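Local structure of hypothetical protein (Pseudomonas putida, 2HLJ) at residues Gly44-Ala47 with Asp48-Gly51. The protein probably acts on acyl-CoA thioesters as a hotdog-fold enzyme, hydrolysing them or transferring their acyl group. Residues are numbered along the deposited sequence; the frame is centred on the assembly and turned at random.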
loop_
_atom_site.group_PDB
_atom_site.type_symbol
_atom_site.label_atom_id
_atom_site.label_comp_id
_atom_site.label_asym_id
_atom_site.label_seq_id
_atom_site.Cartn_x
_atom_site.Cartn_y
_atom_site.Cartn_z
ATOM N N GLY A 44 -3.775 -22.588 -8.131
ATOM C CA GLY A 44 -2.752 -23.610 -7.878
ATOM C C GLY A 44 -1.384 -23.230 -8.385
ATOM O O GLY A 44 -0.617 -24.087 -8.775
ATOM N N LEU A 45 -1.042 -21.956 -8.325
ATOM C CA LEU A 45 0.231 -21.495 -8.876
ATOM C C LEU A 45 1.354 -21.951 -7.976
ATOM O O LEU A 45 1.372 -21.616 -6.794
ATOM C CB LEU A 45 0.269 -19.990 -9.028
ATOM C CG LEU A 45 1.624 -19.390 -9.463
ATOM C CD1 LEU A 45 2.025 -19.806 -10.862
ATOM C CD2 LEU A 45 1.615 -17.882 -9.357
ATOM N N ASP A 46 2.276 -22.718 -8.547
ATOM C CA ASP A 46 3.429 -23.269 -7.821
ATOM C C ASP A 46 3.025 -23.990 -6.541
ATOM O O ASP A 46 3.738 -23.939 -5.554
ATOM C CB ASP A 46 4.437 -22.175 -7.514
ATOM C CG ASP A 46 5.019 -21.552 -8.760
ATOM O OD1 ASP A 46 5.500 -22.295 -9.650
ATOM O OD2 ASP A 46 5.019 -20.311 -8.841
ATOM N N ALA A 47 1.912 -24.713 -6.612
ATOM C CA ALA A 47 1.282 -25.348 -5.450
ATOM C C ALA A 47 2.135 -26.403 -4.750
ATOM O O ALA A 47 1.952 -26.702 -3.558
ATOM C CB ALA A 47 -0.058 -25.965 -5.867
ATOM N N ASP A 48 3.047 -26.998 -5.486
ATOM C CA ASP A 48 3.819 -28.073 -4.947
ATOM C C ASP A 48 5.230 -27.651 -4.510
ATOM O O ASP A 48 6.069 -28.515 -4.242
ATOM C CB ASP A 48 3.875 -29.182 -5.994
ATOM C CG ASP A 48 2.492 -29.744 -6.309
ATOM O OD1 ASP A 48 1.648 -29.854 -5.377
ATOM O OD2 ASP A 48 2.266 -30.059 -7.490
ATOM N N SER A 49 5.503 -26.351 -4.473
ATOM C CA SER A 49 6.851 -25.858 -4.106
ATOM C C SER A 49 6.765 -24.741 -3.067
ATOM O O SER A 49 5.675 -24.415 -2.590
ATOM C CB SER A 49 7.596 -25.349 -5.337
ATOM O OG SER A 49 7.082 -24.093 -5.754
ATOM N N ARG A 50 7.921 -24.195 -2.672
ATOM C CA ARG A 50 7.926 -23.032 -1.777
ATOM C C ARG A 50 7.373 -21.770 -2.436
ATOM O O ARG A 50 7.178 -20.761 -1.755
ATOM C CB ARG A 50 9.331 -22.777 -1.198
ATOM C CG ARG A 50 9.827 -23.911 -0.298
ATOM C CD ARG A 50 11.016 -23.527 0.524
ATOM N NE ARG A 50 11.370 -24.597 1.474
ATOM C CZ ARG A 50 12.269 -24.479 2.448
ATOM N NH1 ARG A 50 12.917 -23.340 2.632
ATOM N NH2 ARG A 50 12.498 -25.500 3.263
ATOM N N GLY A 51 7.140 -21.782 -3.747
ATOM C CA GLY A 51 6.435 -20.646 -4.420
ATOM C C GLY A 51 4.927 -20.577 -4.219
ATOM O O GLY A 51 4.268 -19.588 -4.630
HETATM O O HOH W 1 1.899 -18.866 -5.832
HETATM O O HOH W 2 6.679 -24.312 -8.703
#
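Ser-49 folds back over Asp-46, and the two side chains meet with OG of Ser-49 3.7 Å from CB of Asp-46. The backbone bends here through a type I turn from Asp-46 to Ser-49, closed by N of Ser-49 donating to O of Asp-46 at 3.2 Å. That bond is fairly straight, 161° at the hydrogen, but the donor stands well above the carbonyl plane. The serine hydroxyl sits between its own backbone N and carbonyl carbon (chi1 74°), which turns it back toward the start of the turn and also within range of the amide two residues on. N of Gly-51 donates to OG of Ser-49 at 3.1 Å, forming an ST turn that overlaps the end of the beta turn. The contact from OG of Ser-49 to O of Asp-46 is long, 3.4 Å, and at most a weak hydrogen bond; a water that donates to OD1 of Asp-46 is also hydrogen-bonded to this OG.

The methylene of Asp-46 packs against the backbone of Gly-51, CB to C 3.7 Å. A second water bridges the two arms of the loop, donating to O of Leu-45 and, at 2.8 Å, to O of Gly-51. With CG of Asp-46 beside its backbone N (chi1 -63°), the carboxylate reaches inward: OD2 is hydrogen-bonded to NE2 of His-114 and OG of Ser-56, and Ser-56 also bonds O of Gly-51.

Just upstream, Gly-44 ends helix 25-43 in a Schellman motif and starts a type II turn through Ala-47. These consecutive turns carry the chain from that helix toward strand 57-66, with Asp-46 tying the surface loop to the end of strand 104-114.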